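Local coordinates for protein cryptochrome DASH, chloroplastic/mitochondrial (Arabidopsis thaliana, PDB 2J4D) that binds FAD and a methenyltetrahydrofolate antenna, repairs cyclobutane pyrimidine dimers in single-stranded DNA using light, and may act as a photoreceptor, at residues 330-335 / 429-434; 374-379 / 395-400. All coordinates share one frame; numbering follows the deposited sequence.

In the fold
Both interactions lie in the helical FAD-binding domain, with centres about 20 Å apart. Along the chain, helix 317-339 comes first, then helices 374-386 and 391-404, whose contact is interaction 2, and finally helix 425-436, which returns to pair with helix 317-339 in interaction 1. The two therefore share no helix, but they meet directly where Trp432 CE3 of interaction 1 lies 3.6 Å from Cys398 SG of interaction 2. FAD is a second connection: 330-335 / 429-434 reaches both its adenine and its flavin, while 374-379 / 395-400 sits farther out and touches the flavin methyl C8M through Gln395. Interaction 1 thus lines the pocket, and interaction 2 packs a pocket helix against its neighbour.

Interaction 1: 330-335 / 429-434; sequences DYFRFL and YGNWTY. With FAD (flavin-adenine dinucleotide), chain C.
Phe332 and Gly430 mark the closest approach of the two backbones, their CA atoms 5.9 Å apart. The helical segments cross at essentially a right angle (92°), with axes 10.2 Å apart. Gly430 has no side chain, and a beta carbon modelled there would collide with Phe332 CD1, so the Phe332 ring can come close against the glycine backbone, CE1 being 3.4 Å from Gly430 C. With CG beside the backbone N and anti to the carbonyl carbon (chi1 -79°), this ring projects into the angle between the helices. Its far edge meets the face of Tyr434 in a T-shaped stack, centroids 5.3 Å apart and planes at 80°.

The Tyr434 hydroxyl continues past Phe332 to Tyr331, where Tyr434 OH lies 3.4 Å from Tyr331 CE2, at the edge of that ring. A water joins the two phenols, 2.7 Å from Tyr434 OH, and donates a longer bond to Tyr331 OH, which is also hydrogen-bonded to Pro191 O.

Adenine atom N1A of FAD meets another part of the Phe332 edge, while Asn431 lies to one face, its backbone N above the ring. Asn431 reads the adenine edge with two bonds: ND2 donates almost straight to N1A over 2.9 Å, and OD1 accepts from N6A over 3.2 Å. ND2 has a second acceptor in Ser427 O, which further fixes the amide, while CB and CG pack on the flavin's dimethylbenzene ring. An alanine in place of Phe332 would probably open a gap beside Gly430, deprive Tyr434 of its stacking partner and leave the Asn431 amide less firmly braced against the adenine.

One asparagine touching adenine and flavin together fits the folded, U-shaped FAD of the photolyase/cryptochrome cofactor pocket.

Interaction 2: 374-379 / 395-400; sequences PLIDAN and QIVCSF. With FAD (flavin-adenine dinucleotide), chain C.
Ile376 makes the largest single contribution to the contact between 374-379 and 395-400, whose helix axes pass 9.7 Å apart with their N-to-C directions at 115°. Its CB points toward the second helix and divides into two branches. CG1 stands beside the backbone N, anti to the carbonyl carbon (chi1 -57°), which places it over one face of the Phe400 ring. The CH-pi contact measures 3.9 Å from CG1 to the ring centroid and is only 15° off the ring normal, clear evidence that the face is used. The other branch, CG2, lies over the same face, above Phe400 CD2 at 4.0 Å. At the tip, CD1 bends back toward the base of the aromatic side chain, ending 3.6 Å from Phe400 CB. The same methyl lies 3.8 Å from Ile396 CG2, so it sits between Ile396 and Phe400 of helix 391-404.

Leu375 and Asn379 flank this centre. Leu375 CD2 meets Ile396 CD1 at 4.0 Å, the two side chains crossing at about a right angle. Asn379 offers its CB to Val397 CG1 at 3.7 Å, while its amide turns back on its own helix and ND2 donates to Leu375 O over 2.9 Å.

Other helices enclose the contact: helix 450-457 covers Leu375, Ile376 and Ile396, and Trp366 of helix 360-367 touches both Ile376 and Phe400, its NE1 hydrogen-bonded to Val397 O. Gln395, outside this apolar patch, instead sets its CG against FAD methyl C8M.

Between the two segments, therefore, cohesion rests on shape and dispersion in a buried hydrocarbon and aromatic interface; the one polar side chain touching across it contributes its aliphatic carbon and bonds its ND2 within its own helix.

Interaction 1: 330-335 / 429-434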
loop_
_atom_site.group_PDB
_atom_site.type_symbol
_atom_site.label_atom_id
_atom_site.label_comp_id
_atom_site.label_asym_id
_atom_site.label_seq_id
_atom_site.Cartn_x
_atom_site.Cartn_y
_atom_site.Cartn_z
ATOM N N ASP A 330 -3.928 7.829 6.998
ATOM C CA ASP A 330 -3.744 9.271 6.810
ATOM C C ASP A 330 -2.698 9.787 7.795
ATOM O O ASP A 330 -1.782 10.536 7.433
ATOM C CB ASP A 330 -5.052 10.022 7.088
ATOM C CG ASP A 330 -5.948 10.135 5.874
ATOM O OD1 ASP A 330 -5.769 9.383 4.885
ATOM O OD2 ASP A 330 -6.858 10.989 5.922
ATOM N N TYR A 331 -2.854 9.390 9.053
ATOM C CA TYR A 331 -1.953 9.830 10.110
ATOM C C TYR A 331 -0.496 9.518 9.815
ATOM O O TYR A 331 0.360 10.388 9.944
ATOM C CB TYR A 331 -2.354 9.201 11.448
ATOM C CG TYR A 331 -1.542 9.690 12.624
ATOM C CD1 TYR A 331 -1.534 11.041 12.978
ATOM C CD2 TYR A 331 -0.773 8.804 13.383
ATOM C CE1 TYR A 331 -0.782 11.502 14.053
ATOM C CE2 TYR A 331 -0.015 9.252 14.464
ATOM C CZ TYR A 331 -0.024 10.600 14.792
ATOM O OH TYR A 331 0.723 11.050 15.857
ATOM N N PHE A 332 -0.194 8.281 9.433
ATOM C CA PHE A 332 1.200 7.959 9.149
ATOM C C PHE A 332 1.719 8.693 7.917
ATOM O O PHE A 332 2.904 9.018 7.835
ATOM C CB PHE A 332 1.395 6.446 9.007
ATOM C CG PHE A 332 1.467 5.727 10.333
ATOM C CD1 PHE A 332 2.426 6.088 11.280
ATOM C CD2 PHE A 332 0.579 4.705 10.637
ATOM C CE1 PHE A 332 2.497 5.439 12.510
ATOM C CE2 PHE A 332 0.639 4.045 11.867
ATOM C CZ PHE A 332 1.599 4.410 12.804
ATOM N N ARG A 333 0.835 8.959 6.964
ATOM C CA ARG A 333 1.239 9.678 5.760
ATOM C C ARG A 333 1.643 11.109 6.154
ATOM O O ARG A 333 2.692 11.605 5.730
ATOM C CB ARG A 333 0.082 9.688 4.747
ATOM C CG ARG A 333 0.236 10.675 3.600
ATOM C CD ARG A 333 1.352 10.304 2.652
ATOM N NE ARG A 333 1.071 9.066 1.931
ATOM C CZ ARG A 333 1.790 8.621 0.905
ATOM N NH1 ARG A 333 2.836 9.317 0.471
ATOM N NH2 ARG A 333 1.472 7.475 0.319
ATOM N N PHE A 334 0.830 11.773 6.974
ATOM C CA PHE A 334 1.179 13.138 7.385
ATOM C C PHE A 334 2.386 13.111 8.318
ATOM O O PHE A 334 3.246 13.985 8.266
ATOM C CB PHE A 334 -0.004 13.831 8.084
ATOM C CG PHE A 334 -1.200 14.053 7.188
ATOM C CD1 PHE A 334 -1.056 14.667 5.949
ATOM C CD2 PHE A 334 -2.473 13.648 7.589
ATOM C CE1 PHE A 334 -2.166 14.870 5.116
ATOM C CE2 PHE A 334 -3.591 13.849 6.765
ATOM C CZ PHE A 334 -3.431 14.460 5.527
ATOM N N LEU A 335 2.460 12.083 9.156
ATOM C CA LEU A 335 3.565 11.957 10.101
ATOM C C LEU A 335 4.898 11.812 9.361
ATOM O O LEU A 335 5.933 12.275 9.841
ATOM C CB LEU A 335 3.317 10.754 11.016
ATOM C CG LEU A 335 3.956 10.668 12.408
ATOM C CD1 LEU A 335 3.736 11.951 13.195
ATOM C CD2 LEU A 335 3.327 9.496 13.148
ATOM N N TYR A 429 7.265 1.974 7.939
ATOM C CA TYR A 429 8.198 2.489 8.921
ATOM C C TYR A 429 7.467 3.164 10.073
ATOM O O TYR A 429 7.941 3.148 11.207
ATOM C CB TYR A 429 9.185 3.422 8.226
ATOM C CG TYR A 429 10.162 2.637 7.380
ATOM C CD1 TYR A 429 11.334 2.114 7.942
ATOM C CD2 TYR A 429 9.884 2.348 6.035
ATOM C CE1 TYR A 429 12.203 1.323 7.194
ATOM C CE2 TYR A 429 10.753 1.547 5.273
ATOM C CZ TYR A 429 11.908 1.040 5.863
ATOM O OH TYR A 429 12.771 0.242 5.143
ATOM N N GLY A 430 6.302 3.739 9.782
ATOM C CA GLY A 430 5.523 4.375 10.827
ATOM C C GLY A 430 5.133 3.334 11.863
ATOM O O GLY A 430 5.408 3.484 13.058
ATOM N N ASN A 431 4.500 2.259 11.407
ATOM C CA ASN A 431 4.088 1.206 12.321
ATOM C C ASN A 431 5.285 0.522 12.984
ATOM O O ASN A 431 5.203 0.143 14.157
ATOM C CB ASN A 431 3.217 0.183 11.593
ATOM C CG ASN A 431 1.766 0.620 11.486
ATOM O OD1 ASN A 431 1.013 0.553 12.456
ATOM N ND2 ASN A 431 1.367 1.082 10.303
ATOM N N TRP A 432 6.392 0.364 12.260
ATOM C CA TRP A 432 7.573 -0.254 12.861
ATOM C C TRP A 432 8.156 0.608 13.988
ATOM O O TRP A 432 8.536 0.074 15.031
ATOM C CB TRP A 432 8.668 -0.544 11.816
ATOM C CG TRP A 432 8.542 -1.903 11.183
ATOM C CD1 TRP A 432 7.898 -2.216 10.015
ATOM C CD2 TRP A 432 9.010 -3.147 11.726
ATOM N NE1 TRP A 432 7.933 -3.576 9.804
ATOM C CE2 TRP A 432 8.608 -4.170 10.838
ATOM C CE3 TRP A 432 9.727 -3.494 12.879
ATOM C CZ2 TRP A 432 8.900 -5.523 11.068
ATOM C CZ3 TRP A 432 10.015 -4.838 13.108
ATOM C CH2 TRP A 432 9.600 -5.835 12.206
ATOM N N THR A 433 8.222 1.928 13.801
ATOM C CA THR A 433 8.764 2.781 14.858
ATOM C C THR A 433 7.897 2.653 16.099
ATOM O O THR A 433 8.411 2.614 17.223
ATOM C CB THR A 433 8.839 4.272 14.454
ATOM O OG1 THR A 433 7.526 4.770 14.176
ATOM C CG2 THR A 433 9.720 4.445 13.241
ATOM N N TYR A 434 6.582 2.588 15.895
ATOM C CA TYR A 434 5.648 2.423 17.001
ATOM C C TYR A 434 5.930 1.108 17.724
ATOM O O TYR A 434 6.179 1.090 18.931
ATOM C CB TYR A 434 4.207 2.424 16.483
ATOM C CG TYR A 434 3.537 3.773 16.566
ATOM C CD1 TYR A 434 4.168 4.919 16.079
ATOM C CD2 TYR A 434 2.273 3.911 17.140
ATOM C CE1 TYR A 434 3.560 6.169 16.160
ATOM C CE2 TYR A 434 1.654 5.156 17.226
ATOM C CZ TYR A 434 2.303 6.280 16.735
ATOM O OH TYR A 434 1.698 7.514 16.810
HETATM P PA FAD C . -8.037 -3.364 7.513
HETATM O O1A FAD C . -9.115 -3.827 6.615
HETATM O O2A FAD C . -8.082 -3.701 8.955
HETATM O O5B FAD C . -7.888 -1.766 7.411
HETATM C C5B FAD C . -8.411 -1.048 6.271
HETATM C C4B FAD C . -7.318 -0.103 5.759
HETATM O O4B FAD C . -6.952 0.780 6.819
HETATM C C3B FAD C . -6.023 -0.784 5.331
HETATM O O3B FAD C . -6.101 -1.341 4.030
HETATM C C2B FAD C . -5.044 0.340 5.482
HETATM O O2B FAD C . -4.914 1.176 4.353
HETATM C C1B FAD C . -5.547 1.073 6.738
HETATM N N9A FAD C . -4.910 0.662 8.007
HETATM C C8A FAD C . -5.379 -0.247 8.935
HETATM N N7A FAD C . -4.566 -0.381 9.974
HETATM C C5A FAD C . -3.523 0.483 9.718
HETATM C C6A FAD C . -2.346 0.788 10.440
HETATM N N6A FAD C . -2.026 0.259 11.614
HETATM N N1A FAD C . -1.482 1.715 9.883
HETATM C C2A FAD C . -1.773 2.288 8.668
HETATM N N3A FAD C . -2.879 2.040 7.927
HETATM C C4A FAD C . -3.715 1.123 8.487
HETATM N N1 FAD C . -0.007 -1.032 6.085
HETATM C C2 FAD C . 0.259 -0.639 4.791
HETATM O O2 FAD C . -0.620 -0.195 4.075
HETATM N N3 FAD C . 1.573 -0.764 4.314
HETATM C C4 FAD C . 2.631 -1.265 5.068
HETATM O O4 FAD C . 3.775 -1.355 4.586
HETATM C C4X FAD C . 2.350 -1.668 6.397
HETATM N N5 FAD C . 3.354 -2.187 7.229
HETATM C C5X FAD C . 3.094 -2.474 8.571
HETATM C C6 FAD C . 4.126 -2.875 9.429
HETATM C C7 FAD C . 3.899 -3.175 10.792
HETATM C C7M FAD C . 5.055 -3.599 11.664
HETATM C C8 FAD C . 2.555 -3.061 11.303
HETATM C C8M FAD C . 2.213 -3.364 12.753
HETATM C C9 FAD C . 1.509 -2.657 10.450
HETATM C C9A FAD C . 1.750 -2.356 9.076
HETATM N N10 FAD C . 0.710 -1.948 8.189
HETATM C C10 FAD C . 1.012 -1.537 6.871
HETATM C "C1'" FAD C . -0.634 -1.566 8.733
HETATM C "C2'" FAD C . -1.708 -2.671 8.771
HETATM O "O2'" FAD C . -1.185 -3.826 9.405
HETATM C "C3'" FAD C . -2.148 -3.018 7.351
HETATM O "O3'" FAD C . -2.617 -1.841 6.663
HETATM C "C4'" FAD C . -3.295 -4.040 7.265
HETATM O "O4'" FAD C . -2.896 -5.285 7.842
HETATM C "C5'" FAD C . -3.669 -4.243 5.803
HETATM O "O5'" FAD C . -4.751 -5.172 5.700
HETATM P P FAD C . -6.278 -4.791 5.590
HETATM O O1P FAD C . -6.389 -3.991 4.359
HETATM O O2P FAD C . -7.086 -6.041 5.598
HETATM O O3P FAD C . -6.691 -4.028 6.919
HETATM O O HOH W 1 3.463 9.614 16.864
#

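Interaction 2: 374-379 / 395-400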
loop_
_atom_site.group_PDB
_atom_site.type_symbol
_atom_site.label_atom_id
_atom_site.label_comp_id
_atom_site.label_asym_id
_atom_site.label_seq_id
_atom_site.Cartn_x
_atom_site.Cartn_y
_atom_site.Cartn_z
ATOM N N PRO A 374 5.545 -21.336 16.639
ATOM C CA PRO A 374 4.531 -21.407 15.587
ATOM C C PRO A 374 3.856 -20.084 15.224
ATOM O O PRO A 374 3.747 -19.752 14.043
ATOM C CB PRO A 374 3.553 -22.447 16.126
ATOM C CG PRO A 374 4.477 -23.389 16.871
ATOM C CD PRO A 374 5.346 -22.412 17.629
ATOM N N LEU A 375 3.407 -19.334 16.226
ATOM C CA LEU A 375 2.740 -18.064 15.945
ATOM C C LEU A 375 3.617 -17.162 15.078
ATOM O O LEU A 375 3.143 -16.570 14.105
ATOM C CB LEU A 375 2.381 -17.348 17.248
ATOM C CG LEU A 375 1.532 -16.085 17.067
ATOM C CD1 LEU A 375 0.306 -16.397 16.223
ATOM C CD2 LEU A 375 1.127 -15.542 18.431
ATOM N N ILE A 376 4.895 -17.067 15.430
ATOM C CA ILE A 376 5.835 -16.241 14.673
ATOM C C ILE A 376 6.086 -16.825 13.288
ATOM O O ILE A 376 5.887 -16.152 12.273
ATOM C CB ILE A 376 7.208 -16.128 15.378
ATOM C CG1 ILE A 376 7.038 -15.572 16.799
ATOM C CG2 ILE A 376 8.150 -15.238 14.549
ATOM C CD1 ILE A 376 6.304 -14.232 16.877
ATOM N N ASP A 377 6.502 -18.088 13.253
ATOM C CA ASP A 377 6.827 -18.757 11.995
ATOM C C ASP A 377 5.712 -18.784 10.966
ATOM O O ASP A 377 5.959 -18.567 9.779
ATOM C CB ASP A 377 7.325 -20.190 12.257
ATOM C CG ASP A 377 8.596 -20.222 13.094
ATOM O OD1 ASP A 377 9.356 -19.227 13.052
ATOM O OD2 ASP A 377 8.843 -21.239 13.785
ATOM N N ALA A 378 4.490 -19.053 11.414
ATOM C CA ALA A 378 3.351 -19.094 10.507
ATOM C C ALA A 378 3.181 -17.729 9.837
ATOM O O ALA A 378 2.941 -17.640 8.636
ATOM C CB ALA A 378 2.079 -19.473 11.274
ATOM N N ASN A 379 3.296 -16.666 10.623
ATOM C CA ASN A 379 3.154 -15.324 10.071
ATOM C C ASN A 379 4.264 -14.998 9.077
ATOM O O ASN A 379 3.998 -14.465 8.000
ATOM C CB ASN A 379 3.117 -14.292 11.206
ATOM C CG ASN A 379 1.704 -14.038 11.715
ATOM O OD1 ASN A 379 0.894 -13.401 11.039
ATOM N ND2 ASN A 379 1.397 -14.550 12.908
ATOM N N GLN A 395 2.034 -6.871 14.132
ATOM C CA GLN A 395 2.360 -6.307 15.434
ATOM C C GLN A 395 3.138 -7.333 16.269
ATOM O O GLN A 395 4.106 -6.994 16.952
ATOM C CB GLN A 395 1.085 -5.909 16.182
ATOM C CG GLN A 395 0.242 -4.853 15.480
ATOM C CD GLN A 395 -0.920 -4.406 16.337
ATOM O OE1 GLN A 395 -0.737 -3.696 17.323
ATOM N NE2 GLN A 395 -2.121 -4.836 15.978
ATOM N N ILE A 396 2.701 -8.585 16.212
ATOM C CA ILE A 396 3.349 -9.651 16.966
ATOM C C ILE A 396 4.779 -9.934 16.499
ATOM O O ILE A 396 5.711 -9.922 17.311
ATOM C CB ILE A 396 2.513 -10.952 16.895
ATOM C CG1 ILE A 396 1.142 -10.718 17.537
ATOM C CG2 ILE A 396 3.236 -12.082 17.613
ATOM C CD1 ILE A 396 0.166 -11.852 17.340
ATOM N N VAL A 397 4.972 -10.168 15.199
ATOM C CA VAL A 397 6.318 -10.463 14.708
ATOM C C VAL A 397 7.267 -9.290 14.914
ATOM O O VAL A 397 8.475 -9.483 15.069
ATOM C CB VAL A 397 6.334 -10.900 13.211
ATOM C CG1 VAL A 397 5.493 -12.145 13.043
ATOM C CG2 VAL A 397 5.829 -9.776 12.295
ATOM N N CYS A 398 6.720 -8.076 14.921
ATOM C CA CYS A 398 7.538 -6.884 15.145
ATOM C C CYS A 398 8.051 -6.892 16.589
ATOM O O CYS A 398 9.243 -6.679 16.854
ATOM C CB CYS A 398 6.709 -5.615 14.901
ATOM S SG CYS A 398 7.460 -4.110 15.581
ATOM N N SER A 399 7.144 -7.130 17.525
ATOM C CA SER A 399 7.523 -7.175 18.936
ATOM C C SER A 399 8.549 -8.287 19.166
ATOM O O SER A 399 9.536 -8.101 19.871
ATOM C CB SER A 399 6.286 -7.428 19.807
ATOM O OG SER A 399 6.631 -7.458 21.184
ATOM N N PHE A 400 8.316 -9.446 18.558
ATOM C CA PHE A 400 9.233 -10.569 18.719
ATOM C C PHE A 400 10.653 -10.238 18.250
ATOM O O PHE A 400 11.640 -10.504 18.954
ATOM C CB PHE A 400 8.727 -11.786 17.946
ATOM C CG PHE A 400 9.552 -13.023 18.169
ATOM C CD1 PHE A 400 9.374 -13.794 19.316
ATOM C CD2 PHE A 400 10.519 -13.408 17.244
ATOM C CE1 PHE A 400 10.148 -14.933 19.538
ATOM C CE2 PHE A 400 11.300 -14.546 17.455
ATOM C CZ PHE A 400 11.113 -15.311 18.607
HETATM P PA FAD C . -8.037 -3.364 7.513
HETATM O O1A FAD C . -9.115 -3.827 6.615
HETATM O O2A FAD C . -8.082 -3.701 8.955
HETATM O O5B FAD C . -7.888 -1.766 7.411
HETATM C C5B FAD C . -8.411 -1.048 6.271
HETATM C C4B FAD C . -7.318 -0.103 5.759
HETATM O O4B FAD C . -6.952 0.780 6.819
HETATM C C3B FAD C . -6.023 -0.784 5.331
HETATM O O3B FAD C . -6.101 -1.341 4.030
HETATM C C2B FAD C . -5.044 0.340 5.482
HETATM O O2B FAD C . -4.914 1.176 4.353
HETATM C C1B FAD C . -5.547 1.073 6.738
HETATM N N9A FAD C . -4.910 0.662 8.007
HETATM C C8A FAD C . -5.379 -0.247 8.935
HETATM N N7A FAD C . -4.566 -0.381 9.974
HETATM C C5A FAD C . -3.523 0.483 9.718
HETATM C C6A FAD C . -2.346 0.788 10.440
HETATM N N6A FAD C . -2.026 0.259 11.614
HETATM N N1A FAD C . -1.482 1.715 9.883
HETATM C C2A FAD C . -1.773 2.288 8.668
HETATM N N3A FAD C . -2.879 2.040 7.927
HETATM C C4A FAD C . -3.715 1.123 8.487
HETATM N N1 FAD C . -0.007 -1.032 6.085
HETATM C C2 FAD C . 0.259 -0.639 4.791
HETATM O O2 FAD C . -0.620 -0.195 4.075
HETATM N N3 FAD C . 1.573 -0.764 4.314
HETATM C C4 FAD C . 2.631 -1.265 5.068
HETATM O O4 FAD C . 3.775 -1.355 4.586
HETATM C C4X FAD C . 2.350 -1.668 6.397
HETATM N N5 FAD C . 3.354 -2.187 7.229
HETATM C C5X FAD C . 3.094 -2.474 8.571
HETATM C C6 FAD C . 4.126 -2.875 9.429
HETATM C C7 FAD C . 3.899 -3.175 10.792
HETATM C C7M FAD C . 5.055 -3.599 11.664
HETATM C C8 FAD C . 2.555 -3.061 11.303
HETATM C C8M FAD C . 2.213 -3.364 12.753
HETATM C C9 FAD C . 1.509 -2.657 10.450
HETATM C C9A FAD C . 1.750 -2.356 9.076
HETATM N N10 FAD C . 0.710 -1.948 8.189
HETATM C C10 FAD C . 1.012 -1.537 6.871
HETATM C "C1'" FAD C . -0.634 -1.566 8.733
HETATM C "C2'" FAD C . -1.708 -2.671 8.771
HETATM O "O2'" FAD C . -1.185 -3.826 9.405
HETATM C "C3'" FAD C . -2.148 -3.018 7.351
HETATM O "O3'" FAD C . -2.617 -1.841 6.663
HETATM C "C4'" FAD C . -3.295 -4.040 7.265
HETATM O "O4'" FAD C . -2.896 -5.285 7.842
HETATM C "C5'" FAD C . -3.669 -4.243 5.803
HETATM O "O5'" FAD C . -4.751 -5.172 5.700
HETATM P P FAD C . -6.278 -4.791 5.590
HETATM O O1P FAD C . -6.389 -3.991 4.359
HETATM O O2P FAD C . -7.086 -6.041 5.598
HETATM O O3P FAD C . -6.691 -4.028 6.919
#